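PDB 5ZHF: D-alanyl-D-alanine carboxypeptidase from Enterococcus faecalis V583, which removes the C-terminal D-alanine from peptidoglycan-derived pentapeptides as a zinc-dependent DD-carboxypeptidase, and so should contribute to vancomycin resistance. Local coordinates for residues Gln78-Ala83 against Tyr161-Glu166; Thr182-Val187 against Leu212-Asn217. One frame throughout, in Å; residues are numbered along the deposited sequence.

From the N terminus, after a small two-stranded sheet, 60-62 and 68-70, the chain enters helix 74-86, which carries 78-83, and then runs through strand 91-95, helices 100-116 and 121-128 and strand 145-150 before helix 157-167 comes back to close contact 1 over 77 intervening residues. Contact 2 opens only after that closure: helix 182-185 leads through strand 193-196 and helix 199-208 to helix 212-218, a return of 24 residues. The two loops therefore follow in series and neither nest nor cross, and the contact centres lie about 23 Å apart. Contact 1 joins two helices of the peptidase domain, while contact 2 ties the C-terminal helix to a short helix ahead of Glu190 and His193.

Contact 1 of 2, residues Gln78-Ala83 against Tyr161-Glu166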
loop_
_atom_site.group_PDB
_atom_site.type_symbol
_atom_site.label_atom_id
_atom_site.label_comp_id
_atom_site.label_asym_id
_atom_site.label_seq_id
_atom_site.Cartn_x
_atom_site.Cartn_y
_atom_site.Cartn_z
ATOM N N GLN A 78 6.966 -1.209 13.257
ATOM C CA GLN A 78 7.951 -1.979 14.031
ATOM C C GLN A 78 7.280 -3.116 14.778
ATOM O O GLN A 78 7.764 -4.251 14.755
ATOM C CB GLN A 78 8.731 -1.072 14.995
ATOM C CG GLN A 78 9.891 -1.785 15.692
ATOM C CD GLN A 78 11.002 -2.224 14.736
ATOM O OE1 GLN A 78 11.564 -1.410 13.994
ATOM N NE2 GLN A 78 11.316 -3.532 14.738
ATOM N N ASP A 79 6.146 -2.834 15.430
ATOM C CA ASP A 79 5.409 -3.902 16.114
ATOM C C ASP A 79 4.968 -5.006 15.161
ATOM O O ASP A 79 5.028 -6.200 15.502
ATOM C CB ASP A 79 4.180 -3.367 16.826
ATOM C CG ASP A 79 4.509 -2.515 18.038
ATOM O OD1 ASP A 79 5.652 -2.507 18.535
ATOM O OD2 ASP A 79 3.571 -1.834 18.490
ATOM N N LEU A 80 4.526 -4.616 13.969
ATOM C CA LEU A 80 4.106 -5.564 12.954
ATOM C C LEU A 80 5.291 -6.485 12.553
ATOM O O LEU A 80 5.143 -7.710 12.511
ATOM C CB LEU A 80 3.543 -4.851 11.744
ATOM C CG LEU A 80 3.029 -5.783 10.648
ATOM C CD1 LEU A 80 1.825 -5.221 9.934
ATOM C CD2 LEU A 80 4.105 -6.139 9.630
ATOM N N PHE A 81 6.425 -5.866 12.266
ATOM C CA PHE A 81 7.611 -6.629 11.853
ATOM C C PHE A 81 8.117 -7.538 12.971
ATOM O O PHE A 81 8.437 -8.724 12.728
ATOM C CB PHE A 81 8.722 -5.713 11.316
ATOM C CG PHE A 81 8.607 -5.433 9.840
ATOM C CD1 PHE A 81 7.428 -4.997 9.288
ATOM C CD2 PHE A 81 9.693 -5.607 9.001
ATOM C CE1 PHE A 81 7.304 -4.738 7.933
ATOM C CE2 PHE A 81 9.584 -5.336 7.646
ATOM C CZ PHE A 81 8.396 -4.929 7.103
ATOM N N ASP A 82 8.133 -7.009 14.194
ATOM C CA ASP A 82 8.498 -7.809 15.358
ATOM C C ASP A 82 7.613 -9.049 15.511
ATOM O O ASP A 82 8.122 -10.141 15.785
ATOM C CB ASP A 82 8.413 -6.979 16.643
ATOM C CG ASP A 82 9.525 -5.953 16.782
ATOM O OD1 ASP A 82 10.486 -5.933 15.995
ATOM O OD2 ASP A 82 9.428 -5.153 17.738
ATOM N N ALA A 83 6.295 -8.882 15.320
ATOM C CA ALA A 83 5.331 -9.980 15.441
ATOM C C ALA A 83 5.492 -11.009 14.335
ATOM O O ALA A 83 5.417 -12.221 14.589
ATOM C CB ALA A 83 3.892 -9.443 15.422
ATOM N N TYR A 161 2.761 -12.717 2.510
ATOM C CA TYR A 161 1.464 -12.171 2.108
ATOM C C TYR A 161 0.322 -12.789 2.900
ATOM O O TYR A 161 -0.600 -12.085 3.337
ATOM C CB TYR A 161 1.209 -12.318 0.604
ATOM C CG TYR A 161 2.243 -11.690 -0.297
ATOM C CD1 TYR A 161 2.965 -10.545 0.086
ATOM C CD2 TYR A 161 2.493 -12.211 -1.564
ATOM C CE1 TYR A 161 3.886 -9.956 -0.754
ATOM C CE2 TYR A 161 3.434 -11.635 -2.393
ATOM C CZ TYR A 161 4.123 -10.504 -1.990
ATOM O OH TYR A 161 5.059 -9.935 -2.823
ATOM N N ARG A 162 0.405 -14.096 3.132
ATOM C CA ARG A 162 -0.579 -14.786 3.951
ATOM C C ARG A 162 -0.565 -14.291 5.395
ATOM O O ARG A 162 -1.626 -14.022 5.962
ATOM C CB ARG A 162 -0.385 -16.303 3.882
ATOM C CG ARG A 162 -1.473 -17.057 4.630
ATOM C CD ARG A 162 -1.271 -18.548 4.514
ATOM N NE ARG A 162 -0.007 -18.970 5.097
ATOM C CZ ARG A 162 0.406 -20.232 5.154
ATOM N NH1 ARG A 162 -0.355 -21.216 4.670
ATOM N NH2 ARG A 162 1.585 -20.515 5.705
ATOM N N TRP A 163 0.628 -14.130 5.985
ATOM C CA TRP A 163 0.732 -13.665 7.346
ATOM C C TRP A 163 0.155 -12.254 7.460
ATOM O O TRP A 163 -0.568 -11.945 8.418
ATOM C CB TRP A 163 2.178 -13.708 7.847
ATOM C CG TRP A 163 2.297 -13.378 9.306
ATOM C CD1 TRP A 163 2.327 -14.266 10.345
ATOM C CD2 TRP A 163 2.356 -12.068 9.894
ATOM N NE1 TRP A 163 2.429 -13.604 11.533
ATOM C CE2 TRP A 163 2.421 -12.251 11.293
ATOM C CE3 TRP A 163 2.380 -10.759 9.377
ATOM C CZ2 TRP A 163 2.510 -11.188 12.181
ATOM C CZ3 TRP A 163 2.439 -9.694 10.270
ATOM C CH2 TRP A 163 2.513 -9.917 11.651
ATOM N N LEU A 164 0.492 -11.397 6.495
ATOM C CA LEU A 164 -0.004 -10.017 6.541
ATOM C C LEU A 164 -1.543 -9.996 6.460
ATOM O O LEU A 164 -2.219 -9.242 7.215
ATOM C CB LEU A 164 0.587 -9.211 5.398
ATOM C CG LEU A 164 2.064 -8.899 5.562
ATOM C CD1 LEU A 164 2.651 -8.422 4.252
ATOM C CD2 LEU A 164 2.336 -7.906 6.692
ATOM N N ASP A 165 -2.088 -10.782 5.541
ATOM C CA ASP A 165 -3.545 -10.840 5.346
ATOM C C ASP A 165 -4.241 -11.149 6.656
ATOM O O ASP A 165 -5.268 -10.533 6.996
ATOM C CB ASP A 165 -3.920 -11.881 4.268
ATOM C CG ASP A 165 -5.439 -12.020 4.086
ATOM O OD1 ASP A 165 -6.056 -11.120 3.466
ATOM O OD2 ASP A 165 -6.006 -13.015 4.588
ATOM N N GLU A 166 -3.690 -12.105 7.393
ATOM C CA GLU A 166 -4.310 -12.626 8.611
ATOM C C GLU A 166 -3.991 -11.822 9.875
ATOM O O GLU A 166 -4.680 -11.973 10.894
ATOM C CB GLU A 166 -3.900 -14.105 8.770
ATOM C CG GLU A 166 -4.431 -14.959 7.622
ATOM C CD GLU A 166 -3.836 -16.366 7.538
ATOM O OE1 GLU A 166 -3.054 -16.739 8.397
ATOM O OE2 GLU A 166 -4.154 -17.085 6.565
#
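Apolar packing carries this contact, with Trp163 reaching across from helix 157-167 to lay the benzo end of its indole against one turn of helix 74-86. Its CG stands anti to the backbone N (chi1 -174°), which sends the ring out toward Leu80 and Ala83. Leu80 and Trp163 lie alongside, pointing opposite ways: Leu80 CG lies 4.0 Å from Trp163 CZ3, at the edge of the ring and in its plane. The methyl of Ala83 approaches the neighbouring corner, with CB 3.9 Å from Trp163 CZ2. One residue further along helix 157-167, Leu164 meets Leu80 nearly perpendicular, and the two leucines touch through single methyls, Leu80 CD2 to Leu164 CD2 at 3.9 Å; the latter methyl also lies in the plane of the indole, at its edge.

The backbone of 78-83 shares in the packing. Trp163 CH2 comes within 3.5 Å of Leu80 O and Trp163 CZ2 within 3.7 Å of Ala83 C, both obliquely to the ring.

No hydrogen bond spans the two segments. The polar end of the indole is satisfied from beyond them, NE1 bonding to Asp87 OD2, which should help to fix the rotation of the ring.

The helix axes are 11.7 Å apart at closest approach and run at 124°, a separation bridged chiefly by the indole of Trp163 and the two leucines. Phe171 packs on Leu80 and Ala83, Tyr194 of strand 193-196 touches Leu164, and Phe81 turns to Pro91 and Val93 of strand 91-95; thus the helix pair packs against the antiparallel sheet that contributes the zinc ligands Asp147 and His193.

Contact 2 of 2, residues Thr182-Val187 against Leu212-Asn217; sequences TEITGV and LEEYLN
A short helix ending in an ST turn, 182-185, meets the start of the C-terminal helix 212-218 here, in the stretch of chain that leads to Glu190, the probable proton donor/acceptor, and the zinc ligand His193. The turn is made by Thr185, whose OG1 accepts from Val187 N at 3.1 Å. A chi1 of 64° tucks OG1 over the backbone of its own residue, where the hydroxyl faces the departing chain, and Gly186 takes the positive phi that ends the helix.

Between the two helices, aliphatic branches meet the stems and carboxylates of two glutamates. Ile184 spreads over both: it lies alongside Glu213 but points the other way, its CG2 4.0 Å from Glu213 CB, while its CD1 comes to 3.5 Å from Glu214 OE2, coming in across the end of Glu214. Thr185 offers its methyl, CG2, to Glu213 OE1 at 3.7 Å.

Polar contact between the segments passes through a water. It donates to Thr185 O at 2.9 Å and to Glu213 OE2 at 2.7 Å, bridging the last residue of one helix to the first turn of the other. Glu213 is bent at CB-CG (chi2 85°), which folds its carboxylate back to the threonine and the water; OE2 is also gripped by Arg176, in a salt bridge, and by Asn47, and the arginine would probably favour the ionised form. Glu214 stretches out straight past CG and instead sends OE1 to Lys181 NZ and to Cys211 N.

Beyond these partners, Leu212 and Tyr215 pack on helix 199-208, where Ile205 touches both, and Leu216 packs on Leu45; helix 212-218 is thus set between helix 199-208, the N-terminal loop and the short helix that precedes strand 193-196.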
loop_
_atom_site.group_PDB
_atom_site.type_symbol
_atom_site.label_atom_id
_atom_site.label_comp_id
_atom_site.label_asym_id
_atom_site.label_seq_id
_atom_site.Cartn_x
_atom_site.Cartn_y
_atom_site.Cartn_z
ATOM N N THR A 182 -11.711 -5.201 -6.471
ATOM C CA THR A 182 -11.096 -4.460 -7.604
ATOM C C THR A 182 -12.093 -3.517 -8.288
ATOM O O THR A 182 -11.711 -2.444 -8.770
ATOM C CB THR A 182 -10.432 -5.402 -8.643
ATOM O OG1 THR A 182 -11.425 -6.245 -9.246
ATOM C CG2 THR A 182 -9.348 -6.265 -8.001
ATOM N N GLU A 183 -13.377 -3.893 -8.271
ATOM C CA GLU A 183 -14.433 -3.097 -8.880
ATOM C C GLU A 183 -14.816 -1.834 -8.072
ATOM O O GLU A 183 -15.518 -0.951 -8.579
ATOM C CB GLU A 183 -15.653 -3.989 -9.170
ATOM C CG GLU A 183 -15.343 -5.115 -10.166
ATOM C CD GLU A 183 -16.521 -6.045 -10.473
ATOM O OE1 GLU A 183 -17.479 -6.104 -9.675
ATOM O OE2 GLU A 183 -16.474 -6.742 -11.521
ATOM N N ILE A 184 -14.345 -1.737 -6.826
ATOM C CA ILE A 184 -14.549 -0.565 -6.010
ATOM C C ILE A 184 -13.243 0.242 -5.922
ATOM O O ILE A 184 -13.257 1.456 -6.145
ATOM C CB ILE A 184 -15.090 -0.959 -4.613
ATOM C CG1 ILE A 184 -16.502 -1.552 -4.747
ATOM C CG2 ILE A 184 -15.102 0.251 -3.691
ATOM C CD1 ILE A 184 -16.941 -2.383 -3.566
ATOM N N THR A 185 -12.124 -0.424 -5.654
ATOM C CA THR A 185 -10.833 0.281 -5.490
ATOM C C THR A 185 -10.220 0.778 -6.808
ATOM O O THR A 185 -9.429 1.729 -6.811
ATOM C CB THR A 185 -9.755 -0.615 -4.841
ATOM O OG1 THR A 185 -9.468 -1.718 -5.710
ATOM C CG2 THR A 185 -10.183 -1.093 -3.495
ATOM N N GLY A 186 -10.560 0.114 -7.908
ATOM C CA GLY A 186 -9.938 0.356 -9.189
ATOM C C GLY A 186 -8.537 -0.207 -9.341
ATOM O O GLY A 186 -7.846 0.112 -10.311
ATOM N N VAL A 187 -8.123 -1.075 -8.416
ATOM C CA VAL A 187 -6.750 -1.560 -8.383
ATOM C C VAL A 187 -6.761 -3.080 -8.322
ATOM O O VAL A 187 -7.570 -3.683 -7.616
ATOM C CB VAL A 187 -5.998 -0.943 -7.168
ATOM C CG1 VAL A 187 -4.550 -1.426 -7.119
ATOM C CG2 VAL A 187 -6.056 0.586 -7.236
ATOM N N LEU A 212 -11.231 0.259 2.000
ATOM C CA LEU A 212 -11.272 1.549 2.653
ATOM C C LEU A 212 -12.419 2.447 2.144
ATOM O O LEU A 212 -13.124 3.080 2.938
ATOM C CB LEU A 212 -9.933 2.260 2.492
ATOM C CG LEU A 212 -9.800 3.599 3.227
ATOM C CD1 LEU A 212 -10.085 3.475 4.722
ATOM C CD2 LEU A 212 -8.422 4.199 2.960
ATOM N N GLU A 213 -12.612 2.462 0.834
ATOM C CA GLU A 213 -13.676 3.258 0.234
ATOM C C GLU A 213 -15.058 2.930 0.815
ATOM O O GLU A 213 -15.835 3.849 1.117
ATOM C CB GLU A 213 -13.698 3.078 -1.278
ATOM C CG GLU A 213 -12.592 3.787 -2.023
ATOM C CD GLU A 213 -11.274 3.017 -2.118
ATOM O OE1 GLU A 213 -11.147 1.884 -1.551
ATOM O OE2 GLU A 213 -10.356 3.564 -2.757
ATOM N N GLU A 214 -15.349 1.636 0.958
ATOM C CA GLU A 214 -16.618 1.152 1.548
ATOM C C GLU A 214 -16.752 1.581 2.991
ATOM O O GLU A 214 -17.823 2.048 3.411
ATOM C CB GLU A 214 -16.696 -0.375 1.505
ATOM C CG GLU A 214 -16.888 -0.962 0.134
ATOM C CD GLU A 214 -16.862 -2.484 0.161
ATOM O OE1 GLU A 214 -15.846 -3.053 0.600
ATOM O OE2 GLU A 214 -17.855 -3.119 -0.244
ATOM N N TYR A 215 -15.661 1.424 3.752
ATOM C CA TYR A 215 -15.651 1.807 5.154
ATOM C C TYR A 215 -15.992 3.285 5.321
ATOM O O TYR A 215 -16.838 3.653 6.156
ATOM C CB TYR A 215 -14.281 1.523 5.774
ATOM C CG TYR A 215 -14.187 1.879 7.232
ATOM C CD1 TYR A 215 -14.821 1.099 8.193
ATOM C CD2 TYR A 215 -13.471 2.994 7.654
ATOM C CE1 TYR A 215 -14.725 1.408 9.528
ATOM C CE2 TYR A 215 -13.388 3.319 8.993
ATOM C CZ TYR A 215 -14.004 2.510 9.919
ATOM O OH TYR A 215 -13.929 2.788 11.251
ATOM N N LEU A 216 -15.323 4.121 4.541
ATOM C CA LEU A 216 -15.530 5.563 4.605
ATOM C C LEU A 216 -16.933 5.943 4.154
ATOM O O LEU A 216 -17.556 6.785 4.783
ATOM C CB LEU A 216 -14.489 6.323 3.794
ATOM C CG LEU A 216 -13.065 6.173 4.346
ATOM C CD1 LEU A 216 -12.066 6.812 3.399
ATOM C CD2 LEU A 216 -12.941 6.715 5.772
ATOM N N ASN A 217 -17.417 5.313 3.082
ATOM C CA ASN A 217 -18.781 5.560 2.584
ATOM C C ASN A 217 -19.810 5.204 3.661
ATOM O O ASN A 217 -20.716 5.997 3.935
ATOM C CB ASN A 217 -19.034 4.786 1.280
ATOM C CG ASN A 217 -20.423 5.041 0.698
ATOM O OD1 ASN A 217 -20.716 6.141 0.229
ATOM N ND2 ASN A 217 -21.276 4.026 0.727
HETATM O O HOH W 1 -8.290 2.810 -4.365
#